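Nitrogenase molybdenum-iron protein alpha chain (Clostridium pasteurianum, PDB 4WES) forms, with the beta chain, the component of nitrogenase that carries the iron-molybdenum cofactor and reduces dinitrogen to ammonia with electrons received from the iron protein. Local coordinates at residues A[216-221]-A[345-350]; A[349-354]-A[479-484]; A[485-490]-A[500-505]. One frame throughout, in Å; residues are numbered along the deposited sequence.

Contact 1 of 3, residues A[216-221]-A[345-350]. With ICS (iron-sulfur-molybdenum cluster with interstitial carbon), chain F.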
loop_
_atom_site.group_PDB
_atom_site.type_symbol
_atom_site.label_atom_id
_atom_site.label_comp_id
_atom_site.label_asym_id
_atom_site.label_seq_id
_atom_site.Cartn_x
_atom_site.Cartn_y
_atom_site.Cartn_z
ATOM N N TYR A 216 -12.703 24.465 -22.019
ATOM C CA TYR A 216 -11.531 24.512 -21.151
ATOM C C TYR A 216 -10.800 23.183 -21.035
ATOM O O TYR A 216 -9.920 23.014 -20.222
ATOM C CB TYR A 216 -11.917 25.146 -19.815
ATOM C CG TYR A 216 -12.553 26.492 -20.042
ATOM C CD1 TYR A 216 -11.772 27.610 -20.285
ATOM C CD2 TYR A 216 -13.920 26.639 -20.069
ATOM C CE1 TYR A 216 -12.325 28.829 -20.570
ATOM C CE2 TYR A 216 -14.503 27.872 -20.330
ATOM C CZ TYR A 216 -13.709 28.972 -20.580
ATOM O OH TYR A 216 -14.259 30.209 -20.850
ATOM N N ASN A 217 -11.161 22.228 -21.912
ATOM C CA ASN A 217 -10.505 20.922 -21.955
ATOM C C ASN A 217 -10.535 20.178 -20.631
ATOM O O ASN A 217 -9.588 19.479 -20.270
ATOM C CB ASN A 217 -9.053 21.020 -22.463
ATOM C CG ASN A 217 -8.544 19.694 -22.998
ATOM O OD1 ASN A 217 -9.313 18.904 -23.554
ATOM N ND2 ASN A 217 -7.248 19.451 -22.884
ATOM N N ILE A 218 -11.660 20.286 -19.915
ATOM C CA ILE A 218 -11.793 19.529 -18.675
ATOM C C ILE A 218 -11.812 18.045 -19.007
ATOM O O ILE A 218 -12.584 17.595 -19.844
ATOM C CB ILE A 218 -13.055 19.936 -17.921
ATOM C CG1 ILE A 218 -13.125 21.463 -17.674
ATOM C CG2 ILE A 218 -13.168 19.146 -16.620
ATOM C CD1 ILE A 218 -11.900 22.083 -17.007
ATOM N N GLY A 219 -10.926 17.291 -18.369
ATOM C CA GLY A 219 -10.848 15.862 -18.626
ATOM C C GLY A 219 -10.555 15.475 -20.056
ATOM O O GLY A 219 -10.836 14.345 -20.433
ATOM N N GLY A 220 -9.987 16.375 -20.868
ATOM C CA GLY A 220 -9.732 16.063 -22.252
ATOM C C GLY A 220 -10.856 16.332 -23.227
ATOM O O GLY A 220 -10.715 15.961 -24.413
ATOM N N ASP A 221 -11.893 17.010 -22.812
ATOM C CA ASP A 221 -13.028 17.300 -23.698
ATOM C C ASP A 221 -12.608 17.968 -25.027
ATOM O O ASP A 221 -13.179 17.647 -26.068
ATOM C CB ASP A 221 -14.018 18.243 -23.009
ATOM C CG ASP A 221 -14.954 17.603 -22.025
ATOM O OD1 ASP A 221 -14.977 16.354 -21.881
ATOM O OD2 ASP A 221 -15.661 18.412 -21.348
ATOM N N GLY A 345 -22.794 27.540 -14.720
ATOM C CA GLY A 345 -23.318 28.465 -15.658
ATOM C C GLY A 345 -23.670 27.937 -17.026
ATOM O O GLY A 345 -24.261 28.674 -17.812
ATOM N N SER A 346 -23.318 26.683 -17.344
ATOM C CA SER A 346 -23.581 26.116 -18.669
ATOM C C SER A 346 -24.020 24.661 -18.616
ATOM O O SER A 346 -24.932 24.266 -19.334
ATOM C CB SER A 346 -22.336 26.280 -19.547
ATOM O OG SER A 346 -22.446 25.649 -20.796
ATOM N N ARG A 347 -23.345 23.838 -17.809
ATOM C CA ARG A 347 -23.465 22.383 -17.980
ATOM C C ARG A 347 -24.814 21.805 -17.573
ATOM O O ARG A 347 -25.199 20.736 -18.042
ATOM C CB ARG A 347 -22.305 21.683 -17.267
ATOM C CG ARG A 347 -21.007 21.913 -18.021
ATOM C CD ARG A 347 -19.848 21.244 -17.312
ATOM N NE ARG A 347 -18.623 21.496 -18.074
ATOM C CZ ARG A 347 -17.429 21.136 -17.677
ATOM N NH1 ARG A 347 -17.259 20.437 -16.588
ATOM N NH2 ARG A 347 -16.385 21.480 -18.419
ATOM N N SER A 348 -25.572 22.516 -16.730
ATOM C CA SER A 348 -26.943 22.083 -16.432
ATOM C C SER A 348 -27.756 21.936 -17.693
ATOM O O SER A 348 -28.670 21.112 -17.760
ATOM C CB SER A 348 -27.634 23.072 -15.485
ATOM O OG SER A 348 -26.805 23.341 -14.386
ATOM N N HIS A 349 -27.458 22.808 -18.672
ATOM C CA HIS A 349 -28.169 22.799 -19.930
ATOM C C HIS A 349 -27.523 21.840 -20.936
ATOM O O HIS A 349 -28.189 20.999 -21.561
ATOM C CB HIS A 349 -28.217 24.211 -20.503
ATOM C CG HIS A 349 -29.000 24.316 -21.759
ATOM N ND1 HIS A 349 -28.905 25.399 -22.609
ATOM C CD2 HIS A 349 -29.898 23.463 -22.318
ATOM C CE1 HIS A 349 -29.730 25.201 -23.621
ATOM N NE2 HIS A 349 -30.344 24.044 -23.468
ATOM N N THR A 350 -26.202 21.954 -21.091
ATOM C CA THR A 350 -25.567 21.211 -22.184
ATOM C C THR A 350 -25.622 19.687 -22.003
ATOM O O THR A 350 -25.574 18.974 -22.992
ATOM C CB THR A 350 -24.164 21.738 -22.451
ATOM O OG1 THR A 350 -23.423 21.650 -21.251
ATOM C CG2 THR A 350 -24.213 23.138 -22.994
HETATM FE FE1 ICS F . -18.602 27.792 -18.385
HETATM MO MO1 ICS F . -17.147 24.491 -12.437
HETATM FE FE2 ICS F . -17.878 28.122 -15.848
HETATM FE FE3 ICS F . -16.947 26.037 -17.237
HETATM FE FE4 ICS F . -19.515 26.159 -16.564
HETATM FE FE5 ICS F . -18.994 24.955 -14.341
HETATM FE FE6 ICS F . -17.323 26.872 -13.664
HETATM FE FE7 ICS F . -16.451 24.831 -15.000
HETATM C CX ICS F . -17.897 26.164 -15.472
HETATM S S1A ICS F . -19.976 28.410 -16.641
HETATM S S1B ICS F . -18.912 26.022 -12.354
HETATM S S2A ICS F . -16.514 28.246 -17.660
HETATM S S2B ICS F . -17.199 29.036 -13.936
HETATM S S3A ICS F . -20.927 24.805 -15.492
HETATM S S3B ICS F . -15.391 25.837 -13.297
HETATM S S4A ICS F . -18.680 25.493 -18.595
HETATM S S4B ICS F . -17.689 23.136 -14.268
HETATM S S5A ICS F . -15.313 24.559 -16.867
HETATM O O HOH W 1 -14.913 23.438 -20.518
#

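Contact 2 of 3, residues A[349-354]-A[479-484]. With HCA (3-hydroxy-3-carboxy-adipic acid), chain E; ICS (iron-sulfur-molybdenum cluster with interstitial carbon), chain F.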
loop_
_atom_site.group_PDB
_atom_site.type_symbol
_atom_site.label_atom_id
_atom_site.label_comp_id
_atom_site.label_asym_id
_atom_site.label_seq_id
_atom_site.Cartn_x
_atom_site.Cartn_y
_atom_site.Cartn_z
ATOM N N HIS A 349 -27.458 22.808 -18.672
ATOM C CA HIS A 349 -28.169 22.799 -19.930
ATOM C C HIS A 349 -27.523 21.840 -20.936
ATOM O O HIS A 349 -28.189 20.999 -21.561
ATOM C CB HIS A 349 -28.217 24.211 -20.503
ATOM C CG HIS A 349 -29.000 24.316 -21.759
ATOM N ND1 HIS A 349 -28.905 25.399 -22.609
ATOM C CD2 HIS A 349 -29.898 23.463 -22.318
ATOM C CE1 HIS A 349 -29.730 25.201 -23.621
ATOM N NE2 HIS A 349 -30.344 24.044 -23.468
ATOM N N THR A 350 -26.202 21.954 -21.091
ATOM C CA THR A 350 -25.567 21.211 -22.184
ATOM C C THR A 350 -25.622 19.687 -22.003
ATOM O O THR A 350 -25.574 18.974 -22.992
ATOM C CB THR A 350 -24.164 21.738 -22.451
ATOM O OG1 THR A 350 -23.423 21.650 -21.251
ATOM C CG2 THR A 350 -24.213 23.138 -22.994
ATOM N N TYR A 351 -25.707 19.197 -20.752
ATOM C CA TYR A 351 -25.837 17.762 -20.503
ATOM C C TYR A 351 -27.258 17.194 -20.699
ATOM O O TYR A 351 -27.450 15.983 -20.667
ATOM C CB TYR A 351 -25.262 17.396 -19.102
ATOM C CG TYR A 351 -23.763 17.220 -19.186
ATOM C CD1 TYR A 351 -23.227 15.953 -19.288
ATOM C CD2 TYR A 351 -22.899 18.304 -19.199
ATOM C CE1 TYR A 351 -21.875 15.775 -19.464
ATOM C CE2 TYR A 351 -21.520 18.146 -19.366
ATOM C CZ TYR A 351 -21.001 16.876 -19.494
ATOM O OH TYR A 351 -19.676 16.647 -19.720
ATOM N N MET A 352 -28.245 18.063 -20.890
ATOM C CA MET A 352 -29.632 17.587 -20.924
ATOM C C MET A 352 -29.911 16.644 -22.080
ATOM O O MET A 352 -30.650 15.657 -21.905
ATOM C CB MET A 352 -30.586 18.774 -20.994
ATOM C CG MET A 352 -30.756 19.438 -19.640
ATOM S SD MET A 352 -31.846 20.864 -19.716
ATOM C CE MET A 352 -32.051 21.180 -17.967
ATOM N N ASN A 353 -29.401 16.932 -23.284
ATOM C CA ASN A 353 -29.779 16.094 -24.411
ATOM C C ASN A 353 -29.236 14.669 -24.296
ATOM O O ASN A 353 -29.877 13.727 -24.749
ATOM C CB ASN A 353 -29.400 16.730 -25.756
ATOM C CG ASN A 353 -27.916 16.596 -26.115
ATOM O OD1 ASN A 353 -27.492 15.601 -26.691
ATOM N ND2 ASN A 353 -27.124 17.586 -25.777
ATOM N N MET A 354 -28.082 14.527 -23.631
ATOM C CA MET A 354 -27.497 13.217 -23.420
ATOM C C MET A 354 -28.383 12.420 -22.465
ATOM O O MET A 354 -28.746 11.262 -22.734
ATOM C CB MET A 354 -26.074 13.371 -22.898
ATOM C CG MET A 354 -25.396 12.034 -22.690
ATOM S SD MET A 354 -23.625 12.064 -22.845
ATOM C CE MET A 354 -23.154 13.369 -21.701
ATOM N N LYS A 479 -23.351 12.283 -9.367
ATOM C CA LYS A 479 -22.158 12.400 -10.197
ATOM C C LYS A 479 -21.851 13.860 -10.422
ATOM O O LYS A 479 -22.740 14.688 -10.662
ATOM C CB LYS A 479 -22.327 11.634 -11.512
ATOM C CG LYS A 479 -22.288 10.103 -11.334
ATOM C CD LYS A 479 -20.983 9.607 -10.768
ATOM C CE LYS A 479 -20.811 8.104 -10.714
ATOM N NZ LYS A 479 -19.452 7.769 -10.209
ATOM N N GLN A 480 -20.561 14.181 -10.355
ATOM C CA GLN A 480 -20.079 15.549 -10.485
ATOM C C GLN A 480 -20.009 15.980 -11.963
ATOM O O GLN A 480 -19.335 15.352 -12.777
ATOM C CB GLN A 480 -18.680 15.645 -9.911
ATOM C CG GLN A 480 -18.589 15.331 -8.430
ATOM C CD GLN A 480 -17.190 15.526 -7.912
ATOM O OE1 GLN A 480 -16.686 16.658 -7.841
ATOM N NE2 GLN A 480 -16.504 14.435 -7.590
ATOM N N LEU A 481 -20.691 17.082 -12.284
ATOM C CA LEU A 481 -20.622 17.619 -13.640
ATOM C C LEU A 481 -19.553 18.691 -13.822
ATOM O O LEU A 481 -19.389 19.175 -14.948
ATOM C CB LEU A 481 -21.988 18.105 -14.138
ATOM C CG LEU A 481 -22.930 17.002 -14.563
ATOM C CD1 LEU A 481 -24.237 17.603 -15.074
ATOM C CD2 LEU A 481 -22.345 16.079 -15.625
ATOM N N HIS A 482 -18.836 19.073 -12.768
ATOM C CA HIS A 482 -17.684 19.946 -12.917
ATOM C C HIS A 482 -16.426 19.099 -13.163
ATOM O O HIS A 482 -15.808 19.144 -14.231
ATOM C CB HIS A 482 -17.429 20.866 -11.717
ATOM C CG HIS A 482 -18.562 21.690 -11.208
ATOM N ND1 HIS A 482 -18.564 23.073 -11.256
ATOM C CD2 HIS A 482 -19.653 21.328 -10.480
ATOM C CE1 HIS A 482 -19.599 23.513 -10.565
ATOM N NE2 HIS A 482 -20.280 22.475 -10.094
ATOM N N SER A 483 -16.059 18.301 -12.170
ATOM C CA SER A 483 -14.839 17.516 -12.211
ATOM C C SER A 483 -14.956 16.194 -12.935
ATOM O O SER A 483 -13.946 15.486 -13.113
ATOM C CB SER A 483 -14.347 17.196 -10.810
ATOM O OG SER A 483 -15.223 16.221 -10.214
ATOM N N TYR A 484 -16.188 15.810 -13.273
ATOM C CA TYR A 484 -16.431 14.531 -13.943
ATOM C C TYR A 484 -16.005 13.341 -13.098
ATOM O O TYR A 484 -15.754 12.263 -13.617
ATOM C CB TYR A 484 -15.792 14.456 -15.320
ATOM C CG TYR A 484 -16.173 15.519 -16.318
ATOM C CD1 TYR A 484 -17.365 16.215 -16.248
ATOM C CD2 TYR A 484 -15.355 15.762 -17.419
ATOM C CE1 TYR A 484 -17.739 17.108 -17.227
ATOM C CE2 TYR A 484 -15.722 16.660 -18.405
ATOM C CZ TYR A 484 -16.933 17.306 -18.325
ATOM O OH TYR A 484 -17.385 18.169 -19.320
HETATM C C1 HCA E . -14.946 27.088 -9.246
HETATM C C2 HCA E . -14.321 25.798 -9.787
HETATM C C3 HCA E . -15.301 24.633 -9.905
HETATM C C4 HCA E . -15.552 23.939 -8.553
HETATM C C5 HCA E . -16.321 22.633 -8.817
HETATM C C6 HCA E . -17.087 21.993 -7.698
HETATM C C7 HCA E . -14.719 23.593 -10.863
HETATM O O1 HCA E . -16.166 27.265 -9.357
HETATM O O2 HCA E . -14.193 27.935 -8.737
HETATM O O3 HCA E . -17.066 20.727 -7.614
HETATM O O4 HCA E . -17.730 22.716 -6.904
HETATM O O5 HCA E . -15.447 23.211 -11.807
HETATM O O6 HCA E . -13.591 23.135 -10.633
HETATM O O7 HCA E . -16.552 25.086 -10.402
HETATM FE FE1 ICS F . -18.602 27.792 -18.385
HETATM MO MO1 ICS F . -17.147 24.491 -12.437
HETATM FE FE2 ICS F . -17.878 28.122 -15.848
HETATM FE FE3 ICS F . -16.947 26.037 -17.237
HETATM FE FE4 ICS F . -19.515 26.159 -16.564
HETATM FE FE5 ICS F . -18.994 24.955 -14.341
HETATM FE FE6 ICS F . -17.323 26.872 -13.664
HETATM FE FE7 ICS F . -16.451 24.831 -15.000
HETATM C CX ICS F . -17.897 26.164 -15.472
HETATM S S1A ICS F . -19.976 28.410 -16.641
HETATM S S1B ICS F . -18.912 26.022 -12.354
HETATM S S2A ICS F . -16.514 28.246 -17.660
HETATM S S2B ICS F . -17.199 29.036 -13.936
HETATM S S3A ICS F . -20.927 24.805 -15.492
HETATM S S3B ICS F . -15.391 25.837 -13.297
HETATM S S4A ICS F . -18.680 25.493 -18.595
HETATM S S4B ICS F . -17.689 23.136 -14.268
HETATM S S5A ICS F . -15.313 24.559 -16.867
#

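Contact 3 of 3, residues A[485-490]-A[500-505]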
loop_
_atom_site.group_PDB
_atom_site.type_symbol
_atom_site.label_atom_id
_atom_site.label_comp_id
_atom_site.label_asym_id
_atom_site.label_seq_id
_atom_site.Cartn_x
_atom_site.Cartn_y
_atom_site.Cartn_z
ATOM N N ASP A 485 -15.942 13.517 -11.768
ATOM C CA ASP A 485 -15.433 12.466 -10.909
ATOM C C ASP A 485 -14.113 11.925 -11.435
ATOM O O ASP A 485 -13.795 10.755 -11.349
ATOM C CB ASP A 485 -16.468 11.355 -10.719
ATOM C CG ASP A 485 -17.605 11.808 -9.826
ATOM O OD1 ASP A 485 -18.726 12.037 -10.354
ATOM O OD2 ASP A 485 -17.395 11.950 -8.588
ATOM N N TYR A 486 -13.264 12.834 -11.959
ATOM C CA TYR A 486 -11.874 12.498 -12.241
ATOM C C TYR A 486 -11.775 11.559 -13.456
ATOM O O TYR A 486 -10.810 10.818 -13.574
ATOM C CB TYR A 486 -11.120 11.966 -10.953
ATOM C CG TYR A 486 -11.643 12.736 -9.766
ATOM C CD1 TYR A 486 -11.482 14.101 -9.674
ATOM C CD2 TYR A 486 -12.426 12.125 -8.799
ATOM C CE1 TYR A 486 -12.070 14.842 -8.708
ATOM C CE2 TYR A 486 -13.041 12.865 -7.804
ATOM C CZ TYR A 486 -12.891 14.220 -7.777
ATOM O OH TYR A 486 -13.555 14.935 -6.798
ATOM N N ASN A 487 -12.746 11.714 -14.349
ATOM C CA ASN A 487 -12.852 10.992 -15.607
ATOM C C ASN A 487 -12.898 11.969 -16.793
ATOM O O ASN A 487 -12.805 13.178 -16.644
ATOM C CB ASN A 487 -14.130 10.146 -15.619
ATOM C CG ASN A 487 -14.159 9.140 -14.504
ATOM O OD1 ASN A 487 -13.216 8.367 -14.322
ATOM N ND2 ASN A 487 -15.236 9.166 -13.699
ATOM N N GLY A 488 -13.045 11.421 -17.983
ATOM C CA GLY A 488 -13.203 12.222 -19.178
ATOM C C GLY A 488 -12.346 11.725 -20.323
ATOM O O GLY A 488 -11.426 10.939 -20.110
ATOM N N PRO A 489 -12.629 12.175 -21.526
ATOM C CA PRO A 489 -13.599 13.226 -21.851
ATOM C C PRO A 489 -15.034 12.768 -21.648
ATOM O O PRO A 489 -15.333 11.585 -21.829
ATOM C CB PRO A 489 -13.327 13.481 -23.344
ATOM C CG PRO A 489 -12.756 12.198 -23.849
ATOM C CD PRO A 489 -11.904 11.718 -22.726
ATOM N N TYR A 490 -15.907 13.723 -21.326
ATOM C CA TYR A 490 -17.348 13.483 -21.373
ATOM C C TYR A 490 -17.992 14.192 -22.571
ATOM O O TYR A 490 -19.113 13.850 -22.908
ATOM C CB TYR A 490 -18.036 13.906 -20.078
ATOM C CG TYR A 490 -17.841 12.942 -18.922
ATOM C CD1 TYR A 490 -17.166 11.704 -19.029
ATOM C CD2 TYR A 490 -18.400 13.247 -17.667
ATOM C CE1 TYR A 490 -17.050 10.848 -17.959
ATOM C CE2 TYR A 490 -18.296 12.350 -16.588
ATOM C CZ TYR A 490 -17.618 11.143 -16.776
ATOM O OH TYR A 490 -17.482 10.217 -15.742
ATOM N N GLY A 500 -21.636 7.552 -20.118
ATOM C CA GLY A 500 -22.672 6.558 -19.910
ATOM C C GLY A 500 -22.227 5.383 -19.081
ATOM O O GLY A 500 -22.958 4.940 -18.185
ATOM N N HIS A 501 -21.026 4.878 -19.307
ATOM C CA HIS A 501 -20.555 3.763 -18.500
ATOM C C HIS A 501 -20.362 4.162 -17.062
ATOM O O HIS A 501 -20.631 3.371 -16.150
ATOM C CB HIS A 501 -19.323 3.088 -19.099
ATOM C CG HIS A 501 -19.654 2.163 -20.217
ATOM N ND1 HIS A 501 -20.426 1.031 -20.043
ATOM C CD2 HIS A 501 -19.384 2.255 -21.540
ATOM C CE1 HIS A 501 -20.573 0.441 -21.217
ATOM N NE2 HIS A 501 -19.980 1.178 -22.146
ATOM N N GLU A 502 -19.829 5.359 -16.819
ATOM C CA GLU A 502 -19.687 5.817 -15.462
ATOM C C GLU A 502 -21.041 5.946 -14.768
ATOM O O GLU A 502 -21.173 5.672 -13.557
ATOM C CB GLU A 502 -18.884 7.115 -15.407
ATOM C CG GLU A 502 -17.405 6.883 -15.661
ATOM C CD GLU A 502 -16.672 6.146 -14.544
ATOM O OE1 GLU A 502 -17.089 6.251 -13.422
ATOM O OE2 GLU A 502 -15.620 5.551 -14.841
ATOM N N LEU A 503 -22.041 6.423 -15.491
ATOM C CA LEU A 503 -23.357 6.637 -14.937
ATOM C C LEU A 503 -24.032 5.314 -14.594
ATOM O O LEU A 503 -24.562 5.135 -13.477
ATOM C CB LEU A 503 -24.199 7.485 -15.863
ATOM C CG LEU A 503 -25.583 7.876 -15.306
ATOM C CD1 LEU A 503 -25.483 8.509 -13.945
ATOM C CD2 LEU A 503 -26.259 8.798 -16.309
ATOM N N VAL A 504 -24.008 4.379 -15.528
ATOM C CA VAL A 504 -24.539 3.029 -15.258
ATOM C C VAL A 504 -23.795 2.419 -14.086
ATOM O O VAL A 504 -24.407 1.864 -13.151
ATOM C CB VAL A 504 -24.413 2.138 -16.524
ATOM C CG1 VAL A 504 -24.760 0.692 -16.169
ATOM C CG2 VAL A 504 -25.288 2.662 -17.611
ATOM N N ASN A 505 -22.463 2.511 -14.070
ATOM C CA ASN A 505 -21.707 1.938 -12.969
ATOM C C ASN A 505 -22.145 2.536 -11.620
ATOM O O ASN A 505 -22.177 1.846 -10.593
ATOM C CB ASN A 505 -20.206 2.145 -13.180
ATOM C CG ASN A 505 -19.616 1.237 -14.226
ATOM O OD1 ASN A 505 -20.305 0.380 -14.753
ATOM N ND2 ASN A 505 -18.320 1.411 -14.503
HETATM O O HOH W 2 -13.608 6.021 -12.964
#

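Contact 1 of 3, residues A[216-221]-A[345-350]
R347 and I218 meet beside the iron-molybdenum cofactor in plain van der Waals contact, the arginine nitrogen NH2 3.3 Å from the methylene I218 CG1, which sits at the edge of the guanidinium group, close to its plane. The arginine reaches so far because its chain is fully extended from CG to NE (chi2 179°, chi3 -180°), running alongside the cluster. A long side chain with a flat cationic end suits this place, since it can lie against sulfides and still offer N-H groups to its surroundings.

One face of the guanidinium lies over sulfide S4B, with NH1 of R347 3.6 Å from it; the positive charge probably offsets part of the negative charge on the cluster. D221 OD2 lies 4.3 Å from R347 NH2, well out of the guanidinium plane, so only charge attraction acts between them. Their firmer partners are Y484 for D221 and the carbonyl of L481 for R347 NH1.

A single water links the segments, accepting from Y216 N at 2.9 Å and, weakly, from R347 NH2.

Both segments line the cofactor pocket: Y216 CE2 lies 3.4 Å from sulfide S2A, and G345, without a side chain, lets its backbone N come equally near S3A. Loop 216-221, two overlapping beta turns from N217 to D221, joins strand 209-215 to helix 221-232, and R347 projects from the short helix 347-350, which follows strand 338-343.

Contact 2 of 3, residues A[349-354]-A[479-484]
Two tyrosine hydroxyls bond directly to each other in a buried setting: Y351 OH donates to Y484 OH at 2.8 Å. Y484 OH lies at the edge of the Y351 ring, in its plane, while the two side chains cross at a slant. With CG of Y484 anti to its carbonyl carbon (chi1 -57°), the hydroxyl end of that ring comes to Y351. D221 OD2 is a further partner of Y484 OH, so a short polar chain runs from Y351 through Y484 to a carboxylate. Tyrosine fits both positions, for its ring fills the interior and its hydroxyl can pass a hydrogen bond on.

L481 supplies the nonpolar half. Its CD2 methyl sits over the centre of the Y351 ring, 3.8 Å from the centroid and only 13° from the ring normal, a CH-pi contact.

The next residue, H482, binds the cofactor: its ND1 coordinates molybdenum at 2.3 Å, and homocitrate adds O5 and O7 to the same metal. C5 of homocitrate lies over one face of the imidazole.

Y351, between helical residues 347-350 and 352-357, packs with L481 on L341 of strand 338-343, and L481 also reaches F499 of helix 492-507.

Contact 3 of 3, residues A[485-490]-A[500-505]
N487 lays its side-chain amide against the carboxylate of E502, the two flat groups stacked with their planes 28° apart and ND2 of N487 3.4 Å from CD of E502. The side chains approach from opposite directions, one from the loop and one from the helix. A water closes the pair at one end, donating to N487 OD1 at 2.7 Å and to E502 OE2 at 2.8 Å. Asparagine suits the place because its amide carries an acceptor for this water and a donor on the same short side chain.

Nearer the helix backbone, Y490 OH lies 3.3 Å from E502 CG, the two side chains crossing at about a right angle; tyrosine is long enough to bring its hydroxyl to the helix. Glutamate offers methylenes here and a carboxylate farther out, and its bend at chi2 (-70°) brings that carboxylate beside the N487 amide. N487 ND2 also donates a weak hydrogen bond to Y490 OH, at 3.2 Å, which ties the two loop residues together beside the glutamate.

The G488-P489 peptide is cis, and G488 has a positive phi (135°), which glycine tolerates readily. Q308 of the beta chain lies alongside, hydrogen-bonded to the carbonyl of D485 and packed on N487 and E502. The loop leads into helix 492-507 and folds back on it; P489 touches helix 221-232, and L503 and V504 pack on helix 306-334.

Overall arrangement
Contacts 1 and 2 lie about 7 Å apart between centres and share helix 347-350, whereas contact 3 stands about 10 Å from contact 2 and 13 Å from contact 1, farther from the middle of the chain. Contact 3 follows the other two along the chain, and its loop 485-490 directly continues 479-484 of contact 2. Polar links join all three: D221 of contact 1 bridges contacts 2 and 3, its second carboxylate oxygen accepting from the backbone N of Y490. Contacts 1 and 2 line the cofactor, and contact 3 carries the same region outward to the beta chain.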